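Local coordinates for protein putative cytochrome P450 154A1 (Streptomyces coelicolor, PDB 1ODO) that belongs to the cytochrome P450 family and holds a haem, with 4-phenyl-1H-imidazole bound in the adjoining pocket, at residues V58-R63 against P293-V298; D327-A332 against V341-A346; E385-V390 against Q399-L404. All blocks are in the same frame, centred on the assembly; numbering follows the deposited sequence.

Contact 1. Residues V58-R63 against P293-V298; sequences VSKDAR and PLRYAV. With HEM (protoporphyrin IX containing Fe), chain B.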
loop_
_atom_site.group_PDB
_atom_site.type_symbol
_atom_site.label_atom_id
_atom_site.label_comp_id
_atom_site.label_asym_id
_atom_site.label_seq_id
_atom_site.Cartn_x
_atom_site.Cartn_y
_atom_site.Cartn_z
ATOM N N VAL A 58 -17.363 13.957 1.984
ATOM C CA VAL A 58 -16.897 12.578 2.069
ATOM C C VAL A 58 -15.904 12.527 3.223
ATOM O O VAL A 58 -15.074 13.428 3.375
ATOM C CB VAL A 58 -16.230 12.142 0.753
ATOM C CG1 VAL A 58 -15.629 10.758 0.903
ATOM C CG2 VAL A 58 -17.271 12.148 -0.368
ATOM N N SER A 59 -15.985 11.473 4.030
ATOM C CA SER A 59 -15.095 11.326 5.181
ATOM C C SER A 59 -14.562 9.923 5.449
ATOM O O SER A 59 -15.153 8.928 5.027
ATOM C CB SER A 59 -15.844 11.808 6.428
ATOM O OG SER A 59 -15.205 11.407 7.628
ATOM N N LYS A 60 -13.442 9.864 6.170
ATOM C CA LYS A 60 -12.808 8.601 6.532
ATOM C C LYS A 60 -13.035 8.367 8.027
ATOM O O LYS A 60 -12.572 7.370 8.582
ATOM C CB LYS A 60 -11.296 8.639 6.270
ATOM C CG LYS A 60 -10.891 8.778 4.807
ATOM C CD LYS A 60 -9.491 8.214 4.578
ATOM C CE LYS A 60 -9.493 6.690 4.716
ATOM N NZ LYS A 60 -8.133 6.113 4.885
ATOM N N ASP A 61 -13.734 9.299 8.677
ATOM C CA ASP A 61 -14.014 9.196 10.111
ATOM C C ASP A 61 -15.314 8.430 10.351
ATOM O O ASP A 61 -16.397 9.020 10.375
ATOM C CB ASP A 61 -14.118 10.601 10.721
ATOM C CG ASP A 61 -14.179 10.581 12.244
ATOM O OD1 ASP A 61 -14.563 9.544 12.824
ATOM O OD2 ASP A 61 -13.858 11.617 12.862
ATOM N N ALA A 62 -15.192 7.116 10.533
ATOM C CA ALA A 62 -16.342 6.245 10.767
ATOM C C ALA A 62 -17.087 6.591 12.051
ATOM O O ALA A 62 -18.315 6.610 12.088
ATOM C CB ALA A 62 -15.887 4.787 10.813
ATOM N N ARG A 63 -16.330 6.854 13.106
ATOM C CA ARG A 63 -16.908 7.197 14.395
ATOM C C ARG A 63 -17.881 8.367 14.265
ATOM O O ARG A 63 -18.970 8.349 14.835
ATOM C CB ARG A 63 -15.780 7.549 15.364
ATOM C CG ARG A 63 -16.184 7.642 16.815
ATOM C CD ARG A 63 -14.957 7.582 17.728
ATOM N NE ARG A 63 -14.271 6.290 17.665
ATOM C CZ ARG A 63 -13.369 5.952 16.747
ATOM N NH1 ARG A 63 -13.027 6.809 15.798
ATOM N NH2 ARG A 63 -12.807 4.749 16.782
ATOM N N PRO A 293 -10.470 0.661 1.990
ATOM C CA PRO A 293 -11.578 0.809 2.940
ATOM C C PRO A 293 -11.143 1.869 3.962
ATOM O O PRO A 293 -10.015 1.822 4.444
ATOM C CB PRO A 293 -11.687 -0.580 3.554
ATOM C CG PRO A 293 -10.272 -1.042 3.573
ATOM C CD PRO A 293 -9.719 -0.584 2.239
ATOM N N LEU A 294 -11.994 2.840 4.277
ATOM C CA LEU A 294 -13.330 2.980 3.721
ATOM C C LEU A 294 -13.696 4.452 3.938
ATOM O O LEU A 294 -13.096 5.124 4.779
ATOM C CB LEU A 294 -14.301 2.076 4.489
ATOM C CG LEU A 294 -15.676 1.758 3.899
ATOM C CD1 LEU A 294 -15.508 1.043 2.562
ATOM C CD2 LEU A 294 -16.456 0.875 4.883
ATOM N N ARG A 295 -14.655 4.957 3.171
ATOM C CA ARG A 295 -15.079 6.345 3.305
ATOM C C ARG A 295 -16.591 6.372 3.466
ATOM O O ARG A 295 -17.259 5.383 3.172
ATOM C CB ARG A 295 -14.648 7.165 2.088
ATOM C CG ARG A 295 -13.188 7.607 2.154
ATOM C CD ARG A 295 -12.798 8.410 0.919
ATOM N NE ARG A 295 -11.520 9.099 1.079
ATOM C CZ ARG A 295 -10.324 8.519 0.999
ATOM N NH1 ARG A 295 -10.214 7.218 0.756
ATOM N NH2 ARG A 295 -9.231 9.252 1.153
ATOM N N TYR A 296 -17.128 7.493 3.931
ATOM C CA TYR A 296 -18.569 7.613 4.130
ATOM C C TYR A 296 -19.108 8.951 3.651
ATOM O O TYR A 296 -18.413 9.962 3.688
ATOM C CB TYR A 296 -18.896 7.426 5.616
ATOM C CG TYR A 296 -17.969 6.429 6.266
ATOM C CD1 TYR A 296 -16.798 6.847 6.897
ATOM C CD2 TYR A 296 -18.188 5.059 6.120
ATOM C CE1 TYR A 296 -15.856 5.923 7.357
ATOM C CE2 TYR A 296 -17.258 4.130 6.571
ATOM C CZ TYR A 296 -16.095 4.565 7.183
ATOM O OH TYR A 296 -15.154 3.640 7.576
ATOM N N ALA A 297 -20.355 8.948 3.197
ATOM C CA ALA A 297 -20.981 10.168 2.717
ATOM C C ALA A 297 -21.489 10.963 3.915
ATOM O O ALA A 297 -22.286 10.464 4.711
ATOM C CB ALA A 297 -22.136 9.829 1.781
ATOM N N VAL A 298 -21.013 12.196 4.048
ATOM C CA VAL A 298 -21.426 13.056 5.152
ATOM C C VAL A 298 -22.843 13.554 4.882
ATOM O O VAL A 298 -23.596 13.870 5.806
ATOM C CB VAL A 298 -20.471 14.256 5.293
ATOM C CG1 VAL A 298 -20.908 15.139 6.455
ATOM C CG2 VAL A 298 -19.046 13.752 5.504
HETATM C CHA HEM B . -2.070 6.225 2.789
HETATM C CHB HEM B . 2.368 5.849 4.620
HETATM C CHC HEM B . 3.712 3.174 0.832
HETATM C CHD HEM B . -0.726 3.541 -0.969
HETATM C C1A HEM B . -0.991 6.384 3.624
HETATM C C2A HEM B . -0.975 7.130 4.878
HETATM C C3A HEM B . 0.259 7.021 5.392
HETATM C C4A HEM B . 1.054 6.214 4.478
HETATM C CMA HEM B . 0.787 7.618 6.708
HETATM C CAA HEM B . -2.190 7.883 5.460
HETATM C CBA HEM B . -2.312 9.286 4.838
HETATM C CGA HEM B . -3.492 10.123 5.328
HETATM O O1A HEM B . -4.569 9.477 5.580
HETATM O O2A HEM B . -3.341 11.338 5.439
HETATM C C1B HEM B . 3.119 5.088 3.764
HETATM C C2B HEM B . 4.510 4.734 3.989
HETATM C C3B HEM B . 4.897 3.978 2.922
HETATM C C4B HEM B . 3.759 3.860 2.038
HETATM C CMB HEM B . 5.338 5.158 5.220
HETATM C CAB HEM B . 6.268 3.332 2.639
HETATM C CBB HEM B . 7.409 4.337 2.413
HETATM C C1C HEM B . 2.608 3.050 0.001
HETATM C C2C HEM B . 2.609 2.299 -1.264
HETATM C C3C HEM B . 1.359 2.396 -1.770
HETATM C C4C HEM B . 0.593 3.201 -0.840
HETATM C CMC HEM B . 3.863 1.557 -1.823
HETATM C CAC HEM B . 0.737 1.809 -3.065
HETATM C CBC HEM B . 1.541 1.974 -4.360
HETATM C C1D HEM B . -1.489 4.291 -0.118
HETATM C C2D HEM B . -2.887 4.606 -0.295
HETATM C C3D HEM B . -3.272 5.354 0.766
HETATM C C4D HEM B . -2.105 5.520 1.602
HETATM C CMD HEM B . -3.746 4.135 -1.485
HETATM C CAD HEM B . -4.689 5.888 1.030
HETATM C CBD HEM B . -5.214 7.010 0.129
HETATM C CGD HEM B . -6.637 7.291 0.564
HETATM O O1D HEM B . -7.564 6.958 -0.185
HETATM O O2D HEM B . -6.781 7.809 1.695
HETATM N NA HEM B . 0.256 5.848 3.405
HETATM N NB HEM B . 2.679 4.535 2.566
HETATM N NC HEM B . 1.369 3.594 0.231
HETATM N ND HEM B . -1.013 4.855 1.062
HETATM FE FE HEM B . 0.811 4.720 1.803
HETATM O O HOH W 1 -12.735 4.785 7.916
#
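At the edge of the mixed beta-sheet beside the haem, Ser59 and Tyr296 form an antiparallel hydrogen-bonded pair, with Val58 facing Ala297 as the non-hydrogen-bonded pair next to it. Ser59 N donates to Tyr296 O at 2.9 Å, and Tyr296 N returns a bond to Ser59 O at 2.7 Å. Past the bridge, Arg295, extended from CG to NE, grips one haem propionate with two N-H groups: NH1 reaches HEM O1D at 2.8 Å and NH2 reaches HEM O2D at 2.9 Å. Lys60 CD lies 3.6 Å above one guanidinium face, offset toward the rim; the bend at chi3 (70°) turns CE, and Lys60 NZ, near the same propionate, bonds to Phe88 O. Lys60 NZ and Arg295 NH1 are 4.8 Å apart, and the propionate would probably offset the repulsion between these like charges. Ala62 CB lies 3.5 Å from Tyr296 OH; a water 2.7 Å from that OH is also within reach of Lys60 O and Leu294 O, with more acceptors nearby than its protons can serve. Strand 58-59 is outermost in the sheet, and strand 292-297 continues it inward to strand 314-317; Trp66 stacks on the Tyr296 ring, and helix 80-83 packs against Leu294 and Tyr296.

Contact 2. Residues D327-A332 against V341-A346; sequences DWHEDA and VKEHLA. With HEM (protoporphyrin IX containing Fe), chain B.
Trp328 and His329 each spend a ring N-H on Glu343, one on its side chain and the other on its backbone. Trp328, its CG anti to the backbone N (chi1 -164°), donates from NE1 to Glu343 OE2 at 2.7 Å in a nearly straight bond (179°). The acceptor lies in the indole plane but is met on its anti side, and the carboxylate is turned well away from the ring plane. His329 NE2 donates to Glu343 O at 2.8 Å, more bent at the hydrogen (130°), with the acceptor close to the imidazole plane. The second ring nitrogen, His329 ND1, has a water at 2.8 Å, and this water donates to Val341 O, so both imidazole nitrogens are tied, directly or through water, to the 341-346 backbone. The indole serves as a floor for this pair: on one of its faces His329 NE2 sits over the centre, and Glu343 O lies nearer the rim. Farther along the ring, Trp328 CH2 packs against Leu345 CG at 3.8 Å. Leu345 N is satisfied by Asn323 OD1, and Pro46 of helix 46-52 touches both Trp328 and Leu345. Both segments belong to the long irregular connection between helices 319-322 and 357-374, the meander region of the cytochrome P450 fold; the later segment runs on to Ala346, whose O approaches HEM CMD to 3.3 Å, where the chain enters the haem-binding loop.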
loop_
_atom_site.group_PDB
_atom_site.type_symbol
_atom_site.label_atom_id
_atom_site.label_comp_id
_atom_site.label_asym_id
_atom_site.label_seq_id
_atom_site.Cartn_x
_atom_site.Cartn_y
_atom_site.Cartn_z
ATOM N N ASP A 327 -11.443 5.809 -20.260
ATOM C CA ASP A 327 -11.576 7.221 -20.607
ATOM C C ASP A 327 -10.392 7.996 -20.035
ATOM O O ASP A 327 -10.206 9.175 -20.329
ATOM C CB ASP A 327 -12.897 7.799 -20.082
ATOM C CG ASP A 327 -13.935 7.977 -21.185
ATOM O OD1 ASP A 327 -13.981 7.124 -22.097
ATOM O OD2 ASP A 327 -14.708 8.958 -21.138
ATOM N N TRP A 328 -9.586 7.322 -19.218
ATOM C CA TRP A 328 -8.419 7.964 -18.614
ATOM C C TRP A 328 -7.148 7.666 -19.408
ATOM O O TRP A 328 -6.393 8.578 -19.761
ATOM C CB TRP A 328 -8.230 7.486 -17.172
ATOM C CG TRP A 328 -7.307 8.360 -16.363
ATOM C CD1 TRP A 328 -6.759 9.555 -16.745
ATOM C CD2 TRP A 328 -6.879 8.137 -15.014
ATOM N NE1 TRP A 328 -6.021 10.091 -15.713
ATOM C CE2 TRP A 328 -6.079 9.243 -14.638
ATOM C CE3 TRP A 328 -7.095 7.114 -14.083
ATOM C CZ2 TRP A 328 -5.497 9.351 -13.370
ATOM C CZ3 TRP A 328 -6.514 7.223 -12.821
ATOM C CH2 TRP A 328 -5.726 8.333 -12.478
ATOM N N HIS A 329 -6.930 6.385 -19.686
ATOM C CA HIS A 329 -5.761 5.927 -20.431
ATOM C C HIS A 329 -6.152 5.041 -21.613
ATOM O O HIS A 329 -6.969 4.138 -21.469
ATOM C CB HIS A 329 -4.851 5.117 -19.502
ATOM C CG HIS A 329 -4.302 5.904 -18.353
ATOM N ND1 HIS A 329 -3.256 6.789 -18.492
ATOM C CD2 HIS A 329 -4.659 5.944 -17.046
ATOM C CE1 HIS A 329 -2.990 7.340 -17.320
ATOM N NE2 HIS A 329 -3.827 6.845 -16.427
ATOM N N GLU A 330 -5.573 5.291 -22.781
ATOM C CA GLU A 330 -5.906 4.463 -23.932
ATOM C C GLU A 330 -5.091 3.181 -23.813
ATOM O O GLU A 330 -3.975 3.203 -23.289
ATOM C CB GLU A 330 -5.610 5.203 -25.235
ATOM C CG GLU A 330 -6.655 6.274 -25.521
ATOM C CD GLU A 330 -6.570 6.838 -26.920
ATOM O OE1 GLU A 330 -6.666 6.052 -27.886
ATOM O OE2 GLU A 330 -6.418 8.070 -27.051
ATOM N N ASP A 331 -5.658 2.072 -24.279
ATOM C CA ASP A 331 -4.995 0.775 -24.214
ATOM C C ASP A 331 -4.492 0.648 -22.778
ATOM O O ASP A 331 -3.362 0.231 -22.518
ATOM C CB ASP A 331 -3.833 0.704 -25.207
ATOM C CG ASP A 331 -3.262 -0.695 -25.329
ATOM O OD1 ASP A 331 -4.027 -1.669 -25.143
ATOM O OD2 ASP A 331 -2.054 -0.825 -25.623
ATOM N N ALA A 332 -5.371 1.018 -21.852
ATOM C CA ALA A 332 -5.090 0.985 -20.421
ATOM C C ALA A 332 -4.596 -0.330 -19.832
ATOM O O ALA A 332 -3.865 -0.317 -18.845
ATOM C CB ALA A 332 -6.324 1.458 -19.654
ATOM N N VAL A 341 1.072 10.421 -20.655
ATOM C CA VAL A 341 0.209 10.688 -19.505
ATOM C C VAL A 341 0.444 9.525 -18.543
ATOM O O VAL A 341 0.025 8.396 -18.805
ATOM C CB VAL A 341 -1.277 10.729 -19.905
ATOM C CG1 VAL A 341 -2.140 11.004 -18.676
ATOM C CG2 VAL A 341 -1.503 11.805 -20.957
ATOM N N LYS A 342 1.108 9.811 -17.428
ATOM C CA LYS A 342 1.414 8.789 -16.431
ATOM C C LYS A 342 0.625 8.846 -15.121
ATOM O O LYS A 342 0.895 8.064 -14.209
ATOM C CB LYS A 342 2.908 8.853 -16.099
ATOM C CG LYS A 342 3.837 8.844 -17.317
ATOM C CD LYS A 342 5.290 9.092 -16.898
ATOM C CE LYS A 342 6.239 9.086 -18.094
ATOM N NZ LYS A 342 6.167 7.797 -18.844
ATOM N N GLU A 343 -0.337 9.754 -15.016
ATOM C CA GLU A 343 -1.119 9.862 -13.785
ATOM C C GLU A 343 -1.872 8.602 -13.395
ATOM O O GLU A 343 -2.399 7.882 -14.244
ATOM C CB GLU A 343 -2.088 11.046 -13.864
ATOM C CG GLU A 343 -2.688 11.278 -15.230
ATOM C CD GLU A 343 -3.558 12.519 -15.271
ATOM O OE1 GLU A 343 -3.120 13.572 -14.756
ATOM O OE2 GLU A 343 -4.674 12.446 -15.824
ATOM N N HIS A 344 -1.910 8.346 -12.091
ATOM C CA HIS A 344 -2.588 7.179 -11.550
ATOM C C HIS A 344 -3.069 7.496 -10.137
ATOM O O HIS A 344 -2.735 8.544 -9.576
ATOM C CB HIS A 344 -1.633 5.990 -11.497
ATOM C CG HIS A 344 -0.481 6.198 -10.567
ATOM N ND1 HIS A 344 0.785 6.519 -11.008
ATOM C CD2 HIS A 344 -0.421 6.201 -9.215
ATOM C CE1 HIS A 344 1.574 6.714 -9.965
ATOM N NE2 HIS A 344 0.865 6.528 -8.865
ATOM N N LEU A 345 -3.827 6.570 -9.561
ATOM C CA LEU A 345 -4.368 6.722 -8.214
ATOM C C LEU A 345 -3.818 5.690 -7.225
ATOM O O LEU A 345 -4.457 5.390 -6.216
ATOM C CB LEU A 345 -5.895 6.614 -8.261
ATOM C CG LEU A 345 -6.614 7.826 -8.864
ATOM C CD1 LEU A 345 -8.070 7.491 -9.148
ATOM C CD2 LEU A 345 -6.516 8.992 -7.890
ATOM N N ALA A 346 -2.637 5.149 -7.506
ATOM C CA ALA A 346 -2.046 4.157 -6.610
ATOM C C ALA A 346 -1.835 4.715 -5.199
ATOM O O ALA A 346 -1.917 3.976 -4.214
ATOM C CB ALA A 346 -0.719 3.659 -7.181
HETATM C CHA HEM B . -2.070 6.225 2.789
HETATM C CHB HEM B . 2.368 5.849 4.620
HETATM C CHC HEM B . 3.712 3.174 0.832
HETATM C CHD HEM B . -0.726 3.541 -0.969
HETATM C C1A HEM B . -0.991 6.384 3.624
HETATM C C2A HEM B . -0.975 7.130 4.878
HETATM C C3A HEM B . 0.259 7.021 5.392
HETATM C C4A HEM B . 1.054 6.214 4.478
HETATM C CMA HEM B . 0.787 7.618 6.708
HETATM C CAA HEM B . -2.190 7.883 5.460
HETATM C CBA HEM B . -2.312 9.286 4.838
HETATM C CGA HEM B . -3.492 10.123 5.328
HETATM O O1A HEM B . -4.569 9.477 5.580
HETATM O O2A HEM B . -3.341 11.338 5.439
HETATM C C1B HEM B . 3.119 5.088 3.764
HETATM C C2B HEM B . 4.510 4.734 3.989
HETATM C C3B HEM B . 4.897 3.978 2.922
HETATM C C4B HEM B . 3.759 3.860 2.038
HETATM C CMB HEM B . 5.338 5.158 5.220
HETATM C CAB HEM B . 6.268 3.332 2.639
HETATM C CBB HEM B . 7.409 4.337 2.413
HETATM C C1C HEM B . 2.608 3.050 0.001
HETATM C C2C HEM B . 2.609 2.299 -1.264
HETATM C C3C HEM B . 1.359 2.396 -1.770
HETATM C C4C HEM B . 0.593 3.201 -0.840
HETATM C CMC HEM B . 3.863 1.557 -1.823
HETATM C CAC HEM B . 0.737 1.809 -3.065
HETATM C CBC HEM B . 1.541 1.974 -4.360
HETATM C C1D HEM B . -1.489 4.291 -0.118
HETATM C C2D HEM B . -2.887 4.606 -0.295
HETATM C C3D HEM B . -3.272 5.354 0.766
HETATM C C4D HEM B . -2.105 5.520 1.602
HETATM C CMD HEM B . -3.746 4.135 -1.485
HETATM C CAD HEM B . -4.689 5.888 1.030
HETATM C CBD HEM B . -5.214 7.010 0.129
HETATM C CGD HEM B . -6.637 7.291 0.564
HETATM O O1D HEM B . -7.564 6.958 -0.185
HETATM O O2D HEM B . -6.781 7.809 1.695
HETATM N NA HEM B . 0.256 5.848 3.405
HETATM N NB HEM B . 2.679 4.535 2.566
HETATM N NC HEM B . 1.369 3.594 0.231
HETATM N ND HEM B . -1.013 4.855 1.062
HETATM FE FE HEM B . 0.811 4.720 1.803
HETATM O O HOH W 2 -1.751 7.024 -20.837
#

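Contact 3. Residues E385-V390 against Q399-L404; sequences EELPPV and QRLPVL
Leu387 and Pro402 reach toward each other tip to tip, Leu387 CD2 lying 3.6 Å from Pro402 CD. The leucine has CG anti to its carbonyl carbon (chi1 -59°), and its two methyls divide the work. CD1 lies against the backbone at Arg400 O and approaches Leu401 CD1 at 4.2 Å, whereas CD2 meets the proline ring and the Arg400 CG methylene. Beside this apolar join, the Glu385 side chain, extended beyond CG, crosses Pro402 at about a right angle, bringing OE1 within 4.1 Å of Pro402 CG. Arg400 holds CG between its backbone N and carbonyl carbon (chi1 51°), where CG can touch Leu387, and the chain then bends at chi3; its guanidinium makes a long, weak ion pair with Asp139.

At the other end, Gln399 grips two successive carbonyls. Its backbone N donates to Pro388 O at 2.9 Å, and its side-chain NE2 to Pro389 O at 3.0 Å. The second donor approaches from above the carbonyl plane, 46° out of it, although the acceptor is almost in the amide plane of the glutamine. Gln399 CG is anti to the carbonyl carbon and the chain runs on extended, crossing Pro388 at about a right angle with NE2 3.6 Å from Pro388 CB. Pro388 O also receives a bond from a water, which in turn accepts from Arg400 N at 3.1 Å. Helix 247-260 lies against Leu387 and Leu401 through His256. The two segments flank the eight-residue loop 391-398 and run roughly antiparallel, closed by Val390 and Gly397 through a backbone hydrogen bond. Segment 385-390 is irregular chain following strand 379-380, packed on the lead-in to strand 402-404, the central strand of a small antiparallel sheet of this cytochrome P450, between 138-139 and 379-380.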
loop_
_atom_site.group_PDB
_atom_site.type_symbol
_atom_site.label_atom_id
_atom_site.label_comp_id
_atom_site.label_asym_id
_atom_site.label_seq_id
_atom_site.Cartn_x
_atom_site.Cartn_y
_atom_site.Cartn_z
ATOM N N GLU A 385 5.789 -21.445 -15.200
ATOM C CA GLU A 385 5.159 -21.622 -13.899
ATOM C C GLU A 385 4.226 -20.465 -13.558
ATOM O O GLU A 385 4.604 -19.298 -13.656
ATOM C CB GLU A 385 6.230 -21.755 -12.816
ATOM C CG GLU A 385 5.699 -21.705 -11.399
ATOM C CD GLU A 385 6.791 -21.903 -10.369
ATOM O OE1 GLU A 385 7.860 -21.268 -10.503
ATOM O OE2 GLU A 385 6.577 -22.686 -9.420
ATOM N N GLU A 386 3.002 -20.794 -13.161
ATOM C CA GLU A 386 2.024 -19.776 -12.807
ATOM C C GLU A 386 2.307 -19.327 -11.378
ATOM O O GLU A 386 2.412 -20.151 -10.470
ATOM C CB GLU A 386 0.608 -20.344 -12.913
ATOM N N LEU A 387 2.454 -18.022 -11.184
ATOM C CA LEU A 387 2.725 -17.485 -9.857
ATOM C C LEU A 387 1.427 -16.904 -9.310
ATOM O O LEU A 387 1.010 -15.814 -9.702
ATOM C CB LEU A 387 3.810 -16.404 -9.931
ATOM C CG LEU A 387 5.164 -16.859 -10.494
ATOM C CD1 LEU A 387 6.116 -15.678 -10.571
ATOM C CD2 LEU A 387 5.753 -17.948 -9.608
ATOM N N PRO A 388 0.769 -17.634 -8.397
ATOM C CA PRO A 388 -0.492 -17.202 -7.791
ATOM C C PRO A 388 -0.372 -15.900 -7.009
ATOM O O PRO A 388 0.687 -15.574 -6.470
ATOM C CB PRO A 388 -0.872 -18.387 -6.909
ATOM C CG PRO A 388 0.468 -18.909 -6.475
ATOM C CD PRO A 388 1.253 -18.876 -7.768
ATOM N N PRO A 389 -1.467 -15.137 -6.934
ATOM C CA PRO A 389 -1.459 -13.865 -6.212
ATOM C C PRO A 389 -1.570 -14.019 -4.703
ATOM O O PRO A 389 -2.097 -15.016 -4.200
ATOM C CB PRO A 389 -2.670 -13.144 -6.789
ATOM C CG PRO A 389 -3.647 -14.277 -6.973
ATOM C CD PRO A 389 -2.771 -15.366 -7.588
ATOM N N VAL A 390 -1.051 -13.031 -3.981
ATOM C CA VAL A 390 -1.115 -13.054 -2.530
ATOM C C VAL A 390 -2.624 -13.097 -2.257
ATOM O O VAL A 390 -3.395 -12.407 -2.925
ATOM C CB VAL A 390 -0.515 -11.762 -1.937
ATOM C CG1 VAL A 390 -0.904 -11.620 -0.474
ATOM C CG2 VAL A 390 1.002 -11.785 -2.085
ATOM N N GLN A 399 2.713 -14.485 -4.643
ATOM C CA GLN A 399 3.095 -15.175 -3.415
ATOM C C GLN A 399 4.600 -15.415 -3.394
ATOM O O GLN A 399 5.223 -15.452 -2.332
ATOM C CB GLN A 399 2.348 -16.505 -3.310
ATOM C CG GLN A 399 0.872 -16.344 -2.979
ATOM C CD GLN A 399 0.149 -17.673 -2.864
ATOM O OE1 GLN A 399 0.690 -18.640 -2.331
ATOM N NE2 GLN A 399 -1.083 -17.720 -3.352
ATOM N N ARG A 400 5.176 -15.567 -4.579
ATOM C CA ARG A 400 6.607 -15.800 -4.722
ATOM C C ARG A 400 7.080 -15.251 -6.065
ATOM O O ARG A 400 6.285 -15.098 -6.992
ATOM C CB ARG A 400 6.891 -17.300 -4.625
ATOM C CG ARG A 400 6.029 -18.144 -5.549
ATOM C CD ARG A 400 5.920 -19.599 -5.082
ATOM N NE ARG A 400 7.222 -20.251 -4.965
ATOM C CZ ARG A 400 8.020 -20.143 -3.909
ATOM N NH1 ARG A 400 7.648 -19.411 -2.867
ATOM N NH2 ARG A 400 9.195 -20.761 -3.896
ATOM N N LEU A 401 8.369 -14.943 -6.160
ATOM C CA LEU A 401 8.942 -14.413 -7.393
ATOM C C LEU A 401 10.276 -15.114 -7.630
ATOM O O LEU A 401 11.345 -14.532 -7.422
ATOM C CB LEU A 401 9.144 -12.897 -7.279
ATOM C CG LEU A 401 9.554 -12.162 -8.561
ATOM C CD1 LEU A 401 8.536 -12.424 -9.666
ATOM C CD2 LEU A 401 9.657 -10.675 -8.286
ATOM N N PRO A 402 10.220 -16.389 -8.054
ATOM C CA PRO A 402 11.380 -17.242 -8.336
ATOM C C PRO A 402 12.171 -16.775 -9.551
ATOM O O PRO A 402 11.642 -16.729 -10.662
ATOM C CB PRO A 402 10.754 -18.625 -8.567
ATOM C CG PRO A 402 9.442 -18.552 -7.823
ATOM C CD PRO A 402 8.975 -17.163 -8.183
ATOM N N VAL A 403 13.436 -16.437 -9.335
ATOM C CA VAL A 403 14.296 -15.975 -10.416
ATOM C C VAL A 403 15.663 -16.652 -10.392
ATOM O O VAL A 403 16.031 -17.318 -9.422
ATOM C CB VAL A 403 14.566 -14.454 -10.327
ATOM C CG1 VAL A 403 13.263 -13.669 -10.409
ATOM C CG2 VAL A 403 15.305 -14.145 -9.030
ATOM N N LEU A 404 16.398 -16.464 -11.484
ATOM C CA LEU A 404 17.741 -17.005 -11.660
ATOM C C LEU A 404 18.552 -15.745 -11.938
ATOM O O LEU A 404 18.296 -15.033 -12.908
ATOM C CB LEU A 404 17.794 -17.969 -12.848
ATOM C CG LEU A 404 17.133 -19.326 -12.587
ATOM C CD1 LEU A 404 17.059 -20.136 -13.874
ATOM C CD2 LEU A 404 17.927 -20.073 -11.522
HETATM O O HOH W 3 3.187 -16.787 -6.666
#

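Overall arrangement
From the N terminus, the chain first passes 58-63, and more than two hundred mostly helical residues follow before 293-298 returns to close contact 1, adding strand 58-59 to the edge of the mixed sheet, next to strand 292-297. Contacts 2 and 3 then close short loops of eight residues each, between helices 319-322 and 357-374 and between strands 379-380 and 402-404. The three follow in series, with none nested or crossed. Contacts 1 and 2 both touch the haem, yet their nearest atoms are about 9 Å apart. Contact 3 lies at the small sheet of strands 138-139, 402-404 and 379-380, on the opposite side of the chain's centre from contact 1, their centres about 36 Å apart.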